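CCHC-type domain-containing protein (Trypanosoma brucei brucei, PDB 7C4B) probably acts as a zinc-binding 3'-5' RNA exonuclease of the RNase D type, with a metal-dependent nuclease domain and zinc knuckles that bind nucleotides. Local coordinates at residues 38-43 with 98-103; 102-107 with 224-229; 134-139 with 265-270; 149-154 with 196-201. All coordinates share one frame; numbering follows the deposited sequence.

Contact 1. Residues 38-43 with 98-103; sequences IALDIE and KLFFDC. With MN (manganese (II) ion), chain E; MN (manganese (II) ion), chain D.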
loop_
_atom_site.group_PDB
_atom_site.type_symbol
_atom_site.label_atom_id
_atom_site.label_comp_id
_atom_site.label_asym_id
_atom_site.label_seq_id
_atom_site.Cartn_x
_atom_site.Cartn_y
_atom_site.Cartn_z
ATOM N N ILE A 38 -10.532 5.616 -4.603
ATOM C CA ILE A 38 -10.982 4.237 -4.770
ATOM C C ILE A 38 -9.786 3.318 -4.557
ATOM O O ILE A 38 -8.820 3.368 -5.326
ATOM C CB ILE A 38 -11.598 3.983 -6.157
ATOM C CG1 ILE A 38 -12.807 4.887 -6.396
ATOM C CG2 ILE A 38 -11.984 2.515 -6.308
ATOM C CD1 ILE A 38 -13.395 4.756 -7.785
ATOM N N ALA A 39 -9.846 2.485 -3.522
ATOM C CA ALA A 39 -8.810 1.488 -3.293
ATOM C C ALA A 39 -9.054 0.275 -4.181
ATOM O O ALA A 39 -10.189 -0.186 -4.323
ATOM C CB ALA A 39 -8.783 1.073 -1.822
ATOM N N LEU A 40 -7.984 -0.240 -4.786
ATOM C CA LEU A 40 -8.096 -1.294 -5.783
ATOM C C LEU A 40 -7.128 -2.428 -5.483
ATOM O O LEU A 40 -6.043 -2.216 -4.935
ATOM C CB LEU A 40 -7.828 -0.763 -7.199
ATOM C CG LEU A 40 -8.877 0.178 -7.790
ATOM C CD1 LEU A 40 -8.460 0.626 -9.182
ATOM C CD2 LEU A 40 -10.236 -0.500 -7.826
ATOM N N ASP A 41 -7.535 -3.637 -5.864
ATOM C CA ASP A 41 -6.707 -4.828 -5.730
ATOM C C ASP A 41 -7.203 -5.853 -6.741
ATOM O O ASP A 41 -8.266 -5.691 -7.344
ATOM C CB ASP A 41 -6.747 -5.377 -4.298
ATOM C CG ASP A 41 -5.597 -6.323 -3.997
ATOM O OD1 ASP A 41 -4.544 -6.217 -4.661
ATOM O OD2 ASP A 41 -5.744 -7.168 -3.091
ATOM N N ILE A 42 -6.415 -6.910 -6.930
ATOM C CA ILE A 42 -6.732 -7.961 -7.890
ATOM C C ILE A 42 -6.416 -9.315 -7.271
ATOM O O ILE A 42 -5.373 -9.491 -6.632
ATOM C CB ILE A 42 -5.954 -7.780 -9.213
ATOM C CG1 ILE A 42 -6.451 -6.552 -9.978
ATOM C CG2 ILE A 42 -6.064 -9.022 -10.091
ATOM C CD1 ILE A 42 -5.744 -6.345 -11.302
ATOM N N GLU A 43 -7.324 -10.270 -7.455
ATOM C CA GLU A 43 -7.055 -11.679 -7.203
ATOM C C GLU A 43 -7.033 -12.407 -8.539
ATOM O O GLU A 43 -7.993 -12.320 -9.313
ATOM C CB GLU A 43 -8.105 -12.295 -6.274
ATOM C CG GLU A 43 -8.183 -11.650 -4.895
ATOM C CD GLU A 43 -6.911 -11.820 -4.084
ATOM O OE1 GLU A 43 -6.159 -12.786 -4.339
ATOM O OE2 GLU A 43 -6.661 -10.986 -3.188
ATOM N N LYS A 98 -6.965 6.497 -7.573
ATOM C CA LYS A 98 -6.979 5.043 -7.457
ATOM C C LYS A 98 -5.824 4.618 -6.561
ATOM O O LYS A 98 -4.660 4.881 -6.881
ATOM C CB LYS A 98 -6.868 4.370 -8.827
ATOM C CG LYS A 98 -7.556 5.107 -9.966
ATOM C CD LYS A 98 -9.051 5.245 -9.741
ATOM C CE LYS A 98 -9.739 5.734 -11.002
ATOM N NZ LYS A 98 -8.973 6.819 -11.682
ATOM N N LEU A 99 -6.145 3.958 -5.453
ATOM C CA LEU A 99 -5.162 3.602 -4.436
ATOM C C LEU A 99 -4.731 2.150 -4.602
ATOM O O LEU A 99 -5.573 1.258 -4.745
ATOM C CB LEU A 99 -5.733 3.826 -3.036
ATOM C CG LEU A 99 -6.245 5.226 -2.695
ATOM C CD1 LEU A 99 -7.110 5.177 -1.448
ATOM C CD2 LEU A 99 -5.085 6.194 -2.504
ATOM N N PHE A 100 -3.419 1.920 -4.574
ATOM C CA PHE A 100 -2.836 0.591 -4.673
ATOM C C PHE A 100 -1.790 0.409 -3.584
ATOM O O PHE A 100 -1.264 1.376 -3.027
ATOM C CB PHE A 100 -2.163 0.351 -6.036
ATOM C CG PHE A 100 -3.120 0.200 -7.181
ATOM C CD1 PHE A 100 -3.578 1.308 -7.871
ATOM C CD2 PHE A 100 -3.537 -1.057 -7.588
ATOM C CE1 PHE A 100 -4.449 1.171 -8.935
ATOM C CE2 PHE A 100 -4.409 -1.201 -8.649
ATOM C CZ PHE A 100 -4.865 -0.086 -9.325
ATOM N N PHE A 101 -1.483 -0.853 -3.292
ATOM C CA PHE A 101 -0.304 -1.226 -2.517
ATOM C C PHE A 101 0.528 -2.142 -3.404
ATOM O O PHE A 101 0.174 -3.310 -3.598
ATOM C CB PHE A 101 -0.680 -1.905 -1.200
ATOM C CG PHE A 101 0.431 -1.908 -0.187
ATOM C CD1 PHE A 101 0.575 -0.856 0.708
ATOM C CD2 PHE A 101 1.336 -2.954 -0.133
ATOM C CE1 PHE A 101 1.599 -0.850 1.639
ATOM C CE2 PHE A 101 2.365 -2.954 0.795
ATOM C CZ PHE A 101 2.496 -1.901 1.683
ATOM N N ASP A 102 1.627 -1.604 -3.941
ATOM C CA ASP A 102 2.382 -2.228 -5.026
ATOM C C ASP A 102 1.480 -2.420 -6.239
ATOM O O ASP A 102 0.764 -3.421 -6.340
ATOM C CB ASP A 102 2.996 -3.563 -4.595
ATOM C CG ASP A 102 4.048 -4.064 -5.573
ATOM O OD1 ASP A 102 4.202 -3.457 -6.654
ATOM O OD2 ASP A 102 4.720 -5.069 -5.265
ATOM N N CYS A 103 1.516 -1.467 -7.167
ATOM C CA CYS A 103 0.641 -1.484 -8.332
ATOM C C CYS A 103 1.252 -2.175 -9.543
ATOM O O CYS A 103 0.552 -2.353 -10.544
ATOM C CB CYS A 103 0.264 -0.054 -8.728
ATOM S SG CYS A 103 1.648 0.898 -9.410
HETATM MN MN MN E . -4.620 -8.697 -2.485
HETATM MN MN MN D . -2.334 -6.411 -4.909
HETATM O O HOH W 1 -3.440 -2.893 -4.501
#

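Contact 2. Residues 102-107 with 224-229; sequences DCRRDV and EHYAVG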
loop_
_atom_site.group_PDB
_atom_site.type_symbol
_atom_site.label_atom_id
_atom_site.label_comp_id
_atom_site.label_asym_id
_atom_site.label_seq_id
_atom_site.Cartn_x
_atom_site.Cartn_y
_atom_site.Cartn_z
ATOM N N ASP A 102 1.627 -1.604 -3.941
ATOM C CA ASP A 102 2.382 -2.228 -5.026
ATOM C C ASP A 102 1.480 -2.420 -6.239
ATOM O O ASP A 102 0.764 -3.421 -6.340
ATOM C CB ASP A 102 2.996 -3.563 -4.595
ATOM C CG ASP A 102 4.048 -4.064 -5.573
ATOM O OD1 ASP A 102 4.202 -3.457 -6.654
ATOM O OD2 ASP A 102 4.720 -5.069 -5.265
ATOM N N CYS A 103 1.516 -1.467 -7.167
ATOM C CA CYS A 103 0.641 -1.484 -8.332
ATOM C C CYS A 103 1.252 -2.175 -9.543
ATOM O O CYS A 103 0.552 -2.353 -10.544
ATOM C CB CYS A 103 0.264 -0.054 -8.728
ATOM S SG CYS A 103 1.648 0.898 -9.410
ATOM N N ARG A 104 2.525 -2.571 -9.475
ATOM C CA ARG A 104 3.279 -2.992 -10.654
ATOM C C ARG A 104 2.603 -4.112 -11.437
ATOM O O ARG A 104 2.192 -3.908 -12.585
ATOM C CB ARG A 104 4.691 -3.416 -10.243
ATOM C CG ARG A 104 5.590 -2.249 -9.865
ATOM C CD ARG A 104 6.893 -2.728 -9.255
ATOM N NE ARG A 104 6.669 -3.435 -7.997
ATOM C CZ ARG A 104 7.635 -3.963 -7.254
ATOM N NH1 ARG A 104 8.901 -3.862 -7.637
ATOM N NH2 ARG A 104 7.337 -4.589 -6.123
ATOM N N ARG A 105 2.482 -5.298 -10.836
ATOM C CA ARG A 105 1.894 -6.422 -11.557
ATOM C C ARG A 105 0.397 -6.234 -11.769
ATOM O O ARG A 105 -0.163 -6.772 -12.732
ATOM C CB ARG A 105 2.174 -7.725 -10.811
ATOM C CG ARG A 105 3.618 -7.859 -10.351
ATOM C CD ARG A 105 4.392 -8.872 -11.169
ATOM N NE ARG A 105 4.711 -8.401 -12.515
ATOM C CZ ARG A 105 5.826 -7.751 -12.834
ATOM N NH1 ARG A 105 6.035 -7.367 -14.087
ATOM N NH2 ARG A 105 6.733 -7.486 -11.903
ATOM N N ASP A 106 -0.266 -5.477 -10.890
ATOM C CA ASP A 106 -1.686 -5.198 -11.078
ATOM C C ASP A 106 -1.919 -4.297 -12.283
ATOM O O ASP A 106 -2.833 -4.541 -13.079
ATOM C CB ASP A 106 -2.271 -4.562 -9.817
ATOM C CG ASP A 106 -2.387 -5.543 -8.668
ATOM O OD1 ASP A 106 -1.621 -6.529 -8.645
ATOM O OD2 ASP A 106 -3.245 -5.325 -7.786
ATOM N N VAL A 107 -1.110 -3.247 -12.430
ATOM C CA VAL A 107 -1.225 -2.382 -13.600
ATOM C C VAL A 107 -0.882 -3.158 -14.865
ATOM O O VAL A 107 -1.512 -2.973 -15.914
ATOM C CB VAL A 107 -0.335 -1.138 -13.426
ATOM C CG1 VAL A 107 -0.164 -0.408 -14.742
ATOM C CG2 VAL A 107 -0.932 -0.209 -12.379
ATOM N N GLU A 224 3.244 4.138 -16.301
ATOM C CA GLU A 224 3.756 4.223 -17.665
ATOM C C GLU A 224 4.693 3.067 -17.986
ATOM O O GLU A 224 4.736 2.602 -19.130
ATOM C CB GLU A 224 4.479 5.555 -17.879
ATOM C CG GLU A 224 3.584 6.783 -17.795
ATOM C CD GLU A 224 2.635 6.901 -18.969
ATOM O OE1 GLU A 224 2.931 6.323 -20.037
ATOM O OE2 GLU A 224 1.593 7.574 -18.825
ATOM N N HIS A 225 5.439 2.583 -16.993
ATOM C CA HIS A 225 6.394 1.508 -17.233
ATOM C C HIS A 225 5.722 0.145 -17.331
ATOM O O HIS A 225 6.218 -0.733 -18.048
ATOM C CB HIS A 225 7.447 1.489 -16.124
ATOM C CG HIS A 225 8.589 0.560 -16.391
ATOM N ND1 HIS A 225 9.750 0.967 -17.012
ATOM C CD2 HIS A 225 8.748 -0.757 -16.122
ATOM C CE1 HIS A 225 10.576 -0.059 -17.113
ATOM N NE2 HIS A 225 9.992 -1.117 -16.581
ATOM N N TYR A 226 4.601 -0.059 -16.636
ATOM C CA TYR A 226 3.980 -1.373 -16.556
ATOM C C TYR A 226 2.665 -1.489 -17.310
ATOM O O TYR A 226 2.123 -2.596 -17.403
ATOM C CB TYR A 226 3.764 -1.766 -15.087
ATOM C CG TYR A 226 5.049 -2.147 -14.394
ATOM C CD1 TYR A 226 5.532 -3.447 -14.456
ATOM C CD2 TYR A 226 5.791 -1.205 -13.697
ATOM C CE1 TYR A 226 6.712 -3.802 -13.834
ATOM C CE2 TYR A 226 6.975 -1.550 -13.072
ATOM C CZ TYR A 226 7.430 -2.851 -13.144
ATOM O OH TYR A 226 8.606 -3.204 -12.525
ATOM N N ALA A 227 2.138 -0.396 -17.850
ATOM C CA ALA A 227 0.928 -0.430 -18.665
ATOM C C ALA A 227 1.340 -0.159 -20.108
ATOM O O ALA A 227 1.274 0.967 -20.599
ATOM C CB ALA A 227 -0.086 0.565 -18.176
ATOM N N VAL A 228 1.768 -1.218 -20.792
ATOM C CA VAL A 228 2.279 -1.098 -22.151
ATOM C C VAL A 228 1.576 -2.095 -23.060
ATOM O O VAL A 228 2.084 -2.437 -24.134
ATOM C CB VAL A 228 3.803 -1.300 -22.182
ATOM C CG1 VAL A 228 4.507 -0.105 -21.555
ATOM C CG2 VAL A 228 4.172 -2.581 -21.451
ATOM N N GLY A 229 0.406 -2.571 -22.634
ATOM C CA GLY A 229 -0.361 -3.518 -23.420
ATOM C C GLY A 229 0.341 -4.822 -23.713
ATOM O O GLY A 229 -0.072 -5.544 -24.623
#

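Contact 3. Residues 134-139 with 265-270; sequences KLRSVN and GHTEAE. With ZN (zinc ion), chain B; U5P (uridine-5'-monophosphate), chain F.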
loop_
_atom_site.group_PDB
_atom_site.type_symbol
_atom_site.label_atom_id
_atom_site.label_comp_id
_atom_site.label_asym_id
_atom_site.label_seq_id
_atom_site.Cartn_x
_atom_site.Cartn_y
_atom_site.Cartn_z
ATOM N N LYS A 134 13.171 10.042 2.082
ATOM C CA LYS A 134 13.398 11.425 2.490
ATOM C C LYS A 134 14.013 11.515 3.882
ATOM O O LYS A 134 14.751 12.466 4.170
ATOM C CB LYS A 134 12.085 12.207 2.437
ATOM C CG LYS A 134 12.237 13.691 2.716
ATOM C CD LYS A 134 10.953 14.449 2.436
ATOM C CE LYS A 134 11.170 15.949 2.551
ATOM N NZ LYS A 134 12.210 16.433 1.599
ATOM N N LEU A 135 13.731 10.547 4.753
ATOM C CA LEU A 135 14.210 10.584 6.130
ATOM C C LEU A 135 15.496 9.799 6.344
ATOM O O LEU A 135 16.339 10.214 7.145
ATOM C CB LEU A 135 13.133 10.048 7.080
ATOM C CG LEU A 135 11.800 10.797 7.107
ATOM C CD1 LEU A 135 10.830 10.124 8.064
ATOM C CD2 LEU A 135 12.009 12.255 7.484
ATOM N N ARG A 136 15.671 8.669 5.653
ATOM C CA ARG A 136 16.758 7.751 5.966
ATOM C C ARG A 136 17.571 7.300 4.760
ATOM O O ARG A 136 18.508 6.513 4.936
ATOM C CB ARG A 136 16.205 6.510 6.685
ATOM C CG ARG A 136 15.288 6.837 7.852
ATOM C CD ARG A 136 14.654 5.598 8.454
ATOM N NE ARG A 136 13.866 5.937 9.635
ATOM C CZ ARG A 136 12.608 6.367 9.597
ATOM N NH1 ARG A 136 11.985 6.508 8.436
ATOM N NH2 ARG A 136 11.972 6.657 10.723
ATOM N N SER A 137 17.252 7.771 3.553
ATOM C CA SER A 137 17.884 7.284 2.323
ATOM C C SER A 137 17.696 5.774 2.171
ATOM O O SER A 137 18.598 5.056 1.736
ATOM C CB SER A 137 19.369 7.653 2.266
ATOM O OG SER A 137 19.556 9.052 2.377
ATOM N N VAL A 138 16.513 5.291 2.546
ATOM C CA VAL A 138 16.135 3.889 2.405
ATOM C C VAL A 138 15.156 3.780 1.246
ATOM O O VAL A 138 14.134 4.479 1.221
ATOM C CB VAL A 138 15.518 3.336 3.702
ATOM C CG1 VAL A 138 14.927 1.955 3.468
ATOM C CG2 VAL A 138 16.558 3.291 4.810
ATOM N N ASN A 139 15.464 2.906 0.288
ATOM C CA ASN A 139 14.619 2.712 -0.882
ATOM C C ASN A 139 13.921 1.358 -0.892
ATOM O O ASN A 139 13.324 0.990 -1.909
ATOM C CB ASN A 139 15.439 2.886 -2.164
ATOM C CG ASN A 139 16.270 1.663 -2.497
ATOM O OD1 ASN A 139 16.842 1.027 -1.613
ATOM N ND2 ASN A 139 16.336 1.323 -3.781
ATOM N N GLY A 265 20.129 5.790 6.976
ATOM C CA GLY A 265 19.421 4.607 7.405
ATOM C C GLY A 265 18.554 4.790 8.635
ATOM O O GLY A 265 17.701 3.937 8.904
ATOM N N HIS A 266 18.747 5.870 9.389
ATOM C CA HIS A 266 17.935 6.118 10.572
ATOM C C HIS A 266 17.857 7.617 10.819
ATOM O O HIS A 266 18.672 8.394 10.316
ATOM C CB HIS A 266 18.494 5.400 11.806
ATOM C CG HIS A 266 19.811 5.937 12.274
ATOM N ND1 HIS A 266 21.018 5.438 11.833
ATOM C CD2 HIS A 266 20.111 6.929 13.145
ATOM C CE1 HIS A 266 22.004 6.099 12.411
ATOM N NE2 HIS A 266 21.481 7.011 13.212
ATOM N N THR A 267 16.861 8.012 11.606
ATOM C CA THR A 267 16.649 9.405 11.956
ATOM C C THR A 267 17.189 9.680 13.357
ATOM O O THR A 267 17.665 8.785 14.060
ATOM C CB THR A 267 15.167 9.768 11.862
ATOM O OG1 THR A 267 14.432 9.042 12.855
ATOM C CG2 THR A 267 14.625 9.424 10.483
ATOM N N GLU A 268 17.099 10.948 13.765
ATOM C CA GLU A 268 17.638 11.365 15.056
ATOM C C GLU A 268 16.942 10.651 16.208
ATOM O O GLU A 268 17.591 10.245 17.179
ATOM C CB GLU A 268 17.507 12.882 15.198
ATOM C CG GLU A 268 18.239 13.485 16.375
ATOM C CD GLU A 268 18.286 15.000 16.300
ATOM O OE1 GLU A 268 17.671 15.566 15.370
ATOM O OE2 GLU A 268 18.933 15.624 17.167
ATOM N N ALA A 269 15.621 10.479 16.115
ATOM C CA ALA A 269 14.872 9.821 17.179
ATOM C C ALA A 269 15.259 8.356 17.345
ATOM O O ALA A 269 15.046 7.790 18.422
ATOM C CB ALA A 269 13.371 9.934 16.914
ATOM N N GLU A 270 15.816 7.732 16.309
ATOM C CA GLU A 270 16.236 6.339 16.361
ATOM C C GLU A 270 17.729 6.182 16.604
ATOM O O GLU A 270 18.217 5.049 16.661
ATOM C CB GLU A 270 15.862 5.629 15.056
ATOM C CG GLU A 270 14.486 5.978 14.524
ATOM C CD GLU A 270 14.316 5.582 13.070
ATOM O OE1 GLU A 270 15.293 5.088 12.469
ATOM O OE2 GLU A 270 13.207 5.766 12.529
HETATM ZN ZN ZN B . 22.437 8.760 14.224
HETATM N N1 U5P F . 19.389 1.787 13.592
HETATM C C2 U5P F . 18.850 2.632 14.544
HETATM N N3 U5P F . 19.741 3.507 15.116
HETATM C C4 U5P F . 21.090 3.617 14.839
HETATM C C5 U5P F . 21.571 2.705 13.846
HETATM C C6 U5P F . 20.725 1.842 13.270
HETATM O O2 U5P F . 17.670 2.609 14.851
HETATM O O4 U5P F . 21.763 4.455 15.442
HETATM C "C1'" U5P F . 18.476 0.829 12.950
HETATM C "C2'" U5P F . 17.977 1.267 11.576
HETATM O "O2'" U5P F . 16.882 2.153 11.675
HETATM C "C3'" U5P F . 17.650 -0.076 10.930
HETATM C "C4'" U5P F . 18.731 -0.996 11.496
HETATM O "O3'" U5P F . 16.369 -0.518 11.379
HETATM O "O4'" U5P F . 19.174 -0.384 12.739
HETATM C "C5'" U5P F . 19.924 -1.229 10.600
HETATM O "O5'" U5P F . 20.681 -0.039 10.397
HETATM P P U5P F . 22.201 -0.109 9.926
HETATM O O1P U5P F . 22.853 1.153 10.352
HETATM O O2P U5P F . 22.194 -0.454 8.483
HETATM O O3P U5P F . 22.854 -1.223 10.652
#

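Contact 4. Residues 149-154 with 196-201; sequences KSVAGL and LLLSNY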
loop_
_atom_site.group_PDB
_atom_site.type_symbol
_atom_site.label_atom_id
_atom_site.label_comp_id
_atom_site.label_asym_id
_atom_site.label_seq_id
_atom_site.Cartn_x
_atom_site.Cartn_y
_atom_site.Cartn_z
ATOM N N LYS A 149 1.477 -1.201 10.774
ATOM C CA LYS A 149 1.962 -0.999 12.135
ATOM C C LYS A 149 2.734 0.310 12.259
ATOM O O LYS A 149 2.563 1.047 13.237
ATOM C CB LYS A 149 2.830 -2.184 12.559
ATOM C CG LYS A 149 3.712 -1.928 13.775
ATOM C CD LYS A 149 2.896 -1.639 15.029
ATOM C CE LYS A 149 2.055 -2.834 15.439
ATOM N NZ LYS A 149 1.247 -2.543 16.657
ATOM N N SER A 150 3.582 0.622 11.277
ATOM C CA SER A 150 4.421 1.811 11.386
ATOM C C SER A 150 3.606 3.089 11.219
ATOM O O SER A 150 3.864 4.088 11.899
ATOM C CB SER A 150 5.548 1.756 10.356
ATOM O OG SER A 150 6.361 2.913 10.430
ATOM N N VAL A 151 2.622 3.079 10.325
ATOM C CA VAL A 151 1.866 4.290 10.014
ATOM C C VAL A 151 0.655 4.443 10.924
ATOM O O VAL A 151 0.437 5.507 11.510
ATOM C CB VAL A 151 1.453 4.286 8.526
ATOM C CG1 VAL A 151 0.560 5.473 8.222
ATOM C CG2 VAL A 151 2.684 4.301 7.638
ATOM N N ALA A 152 -0.154 3.393 11.056
ATOM C CA ALA A 152 -1.405 3.469 11.797
ATOM C C ALA A 152 -1.359 2.756 13.141
ATOM O O ALA A 152 -2.374 2.739 13.847
ATOM C CB ALA A 152 -2.551 2.901 10.952
ATOM N N GLY A 153 -0.224 2.177 13.516
ATOM C CA GLY A 153 -0.137 1.464 14.783
ATOM C C GLY A 153 -1.095 0.297 14.883
ATOM O O GLY A 153 -1.625 0.021 15.966
ATOM N N LEU A 154 -1.331 -0.396 13.775
ATOM C CA LEU A 154 -2.336 -1.447 13.706
ATOM C C LEU A 154 -1.690 -2.756 13.275
ATOM O O LEU A 154 -0.952 -2.795 12.284
ATOM C CB LEU A 154 -3.457 -1.064 12.734
ATOM C CG LEU A 154 -4.518 -2.111 12.400
ATOM C CD1 LEU A 154 -5.133 -2.684 13.657
ATOM C CD2 LEU A 154 -5.589 -1.520 11.511
ATOM N N LEU A 196 -7.510 1.660 1.788
ATOM C CA LEU A 196 -8.271 2.890 1.992
ATOM C C LEU A 196 -7.992 3.492 3.365
ATOM O O LEU A 196 -7.952 4.718 3.517
ATOM C CB LEU A 196 -9.765 2.620 1.815
ATOM C CG LEU A 196 -10.679 3.841 1.939
ATOM C CD1 LEU A 196 -10.336 4.874 0.876
ATOM C CD2 LEU A 196 -12.141 3.435 1.841
ATOM N N LEU A 197 -7.790 2.643 4.376
ATOM C CA LEU A 197 -7.440 3.141 5.704
ATOM C C LEU A 197 -6.122 3.904 5.672
ATOM O O LEU A 197 -6.001 4.986 6.257
ATOM C CB LEU A 197 -7.370 1.981 6.701
ATOM C CG LEU A 197 -6.786 2.273 8.090
ATOM C CD1 LEU A 197 -7.516 1.472 9.137
ATOM C CD2 LEU A 197 -5.293 1.960 8.160
ATOM N N LEU A 198 -5.115 3.345 4.996
ATOM C CA LEU A 198 -3.800 3.976 4.963
ATOM C C LEU A 198 -3.846 5.347 4.305
ATOM O O LEU A 198 -3.043 6.223 4.648
ATOM C CB LEU A 198 -2.803 3.076 4.236
ATOM C CG LEU A 198 -2.153 1.976 5.071
ATOM C CD1 LEU A 198 -1.269 1.103 4.195
ATOM C CD2 LEU A 198 -1.352 2.587 6.210
ATOM N N SER A 199 -4.768 5.555 3.363
ATOM C CA SER A 199 -4.835 6.844 2.683
ATOM C C SER A 199 -5.230 7.965 3.637
ATOM O O SER A 199 -4.804 9.110 3.451
ATOM C CB SER A 199 -5.806 6.770 1.505
ATOM O OG SER A 199 -7.117 6.448 1.934
ATOM N N ASN A 200 -6.027 7.661 4.665
ATOM C CA ASN A 200 -6.392 8.687 5.637
ATOM C C ASN A 200 -5.188 9.149 6.446
ATOM O O ASN A 200 -5.120 10.317 6.844
ATOM C CB ASN A 200 -7.486 8.172 6.570
ATOM C CG ASN A 200 -8.666 7.598 5.820
ATOM O OD1 ASN A 200 -8.738 6.393 5.588
ATOM N ND2 ASN A 200 -9.597 8.459 5.433
ATOM N N TYR A 201 -4.232 8.254 6.696
ATOM C CA TYR A 201 -3.037 8.618 7.445
ATOM C C TYR A 201 -1.949 9.222 6.568
ATOM O O TYR A 201 -1.098 9.957 7.081
ATOM C CB TYR A 201 -2.482 7.392 8.173
ATOM C CG TYR A 201 -3.386 6.859 9.262
ATOM C CD1 TYR A 201 -3.285 7.328 10.566
ATOM C CD2 TYR A 201 -4.336 5.884 8.987
ATOM C CE1 TYR A 201 -4.106 6.841 11.567
ATOM C CE2 TYR A 201 -5.163 5.391 9.983
ATOM C CZ TYR A 201 -5.043 5.873 11.271
ATOM O OH TYR A 201 -5.862 5.388 12.265
#

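Contact 1. Residues 38-43 with 98-103
Leu40 of strand 37-44 lies across the ring of Phe100 on strand 97-100. Its CB sits over one ring face, 28° off the normal, in a CH-pi contact with CZ and CE2. CG stands anti to the carbonyl carbon (chi1 -69°), beside the backbone N, which carries the chain out past the CZ end of the ring. There Leu40 CD1 closes the reach, meeting Phe100 CZ at the rim at 3.7 Å and also touching CB of Lys98. On the other side of the sheet the short methyl of Ala39 faces Leu99, CB to CB 4.3 Å. Two backbone bonds hold the parallel register: Leu99 N to Ile38 O is 2.7 Å, and Leu40 N to Leu99 O is 2.8 Å. These are central strands of the mixed sheet in an RNase H-like, DEDD-type exonuclease domain, where strand 37-44 carries acidic metal ligands. Asp41 OD1 binds one manganese at 2.2 Å. Asp41 OD2 binds the second manganese at 2.0 Å, a metal also held by Asp191. Past the last bridge the strands diverge, and a water spans them, donating to Leu40 O at 2.7 Å and accepting from Phe101 N at 3.1 Å.

Contact 2. Residues 102-107 with 224-229
Tyr226 lays its ring against the aliphatic arm of Arg104, whose CB stands over the ring centre, 7° off the normal, in a CH-pi contact. Arg104 CG follows along the same face, 3.6 Å from Tyr226 CE2. Arg105 arrives at the ring edge instead, NH1 lying 3.6 Å from Tyr226 CE1, and His225 CD2 covers the opposite face. Beside the ring, Val107 CG1 meets Ala227 CB at 3.6 Å. In the next shell Arg104 grips Asp102 side-on in a salt bridge: Arg104 NE reaches Asp102 OD1 at 2.8 Å, and Arg104 NH2 reaches Asp102 OD2 at 2.8 Å from above the carboxylate plane. Asp237 pairs with Arg104 NH1, while Glu235 takes both Arg105 NH2 and the Tyr226 hydroxyl. Helix 104-114 is thereby joined to the end of helix 212-226. Arg104 offers the ring face its CB and CG, while its guanidinium, 79° from the ring plane, lies beyond with Asp102, and the surrounding carboxylates probably balance the arginine charges.

Contact 3. Residues 134-139 with 265-270
Arg136 and Glu270 run at about a right angle to each other, yet their guanidinium and carboxylate planes are only 13° apart. The carboxylate meets the guanidinium edge on its NE and NH2 side in a salt bridge. NH2 to OE2 is modelled implausibly short, and the NE bonds are weak, the straighter being Arg136 NE to Glu270 OE1 at 3.3 Å. The Arg136 chain, extended from CG to NE, lies along the backbone of Gly265 and His266. Thr267 CG2 covers one guanidinium face, 3.7 Å from Arg136 NE. Gly265 N donates to Arg136 O at 2.7 Å. Residues 265-270 belong to a CCHC zinc knuckle: His266 NE2 binds zinc at 2.2 Å, with Cys258, Cys261 and Cys271. Uracil C4 of the bound uridine monophosphate lies over the centre of the His266 ring. Glu270 O accepts from uracil N3 at 2.7 Å. Glu270 thus appears to link the knuckle to helix 124-136 while its backbone holds the base.

Contact 4. Residues 149-154 with 196-201
The Tyr201 ring takes the methyl of Ala152 over one face, offset toward the rim. Ala152 CB is 17° off the ring normal as seen from the centroid, a CH-pi contact, and comes closest at Tyr201 CE2, 3.7 Å away. The Val151 carbonyl approaches the same ring obliquely. At the root of the tyrosine, Val151 CG1 presses on Tyr201 CB at 3.6 Å, the two side chains sliding past each other in opposite directions. Turned anti to the backbone N (chi1 175°), Val151 CG1 also touches Leu198 CD2 at 4.0 Å, the valine and leucine crossing at about a right angle. The contact packs the last turn of helix 144-152 on helix 190-202, within the helical part of the exonuclease domain. Near its start helix 190-202 carries Asp191, a manganese ligand, and its Leu196 and Ser199 rest on Leu99 of the central sheet. Leu198 is further enclosed by Met144, Val147 and Leu148 of the partner helix and by Leu124. One turn before Tyr201, Leu197 sends CD2 to Ala152 CB at 4.0 Å. Gly153, with positive phi (61°), then carries the chain out of the helix, and Leu154 comes back toward helix 190-202. Leu154 CD2 lies 4.3 Å from Leu197 CD1, while Leu12 packs on both leucines.

Contact 1 holds the manganese ligand Asp41, contact 2 lies beside it, and contact 4 is further off, the Leu198 side chain about 12 Å from the nearest manganese. Contacts 1 and 2 share Asp102 and Cys103, where strand 97-100 passes into helix 104-114, and their centres are 11 Å apart. There Asp106 OD2 comes within 3.5 Å of Asp41 OD1, two acids beside the metals, which probably offset their charge. Leu99 CD1 touches Ser199 CB at 3.6 Å, so helix 190-202, one side of contact 4, rests on the sheet of contact 1 and delivers Asp191 to the metal. Contact 3 stands apart, its centre about 27 Å from that of contact 1, with uridine monophosphate on its zinc knuckle.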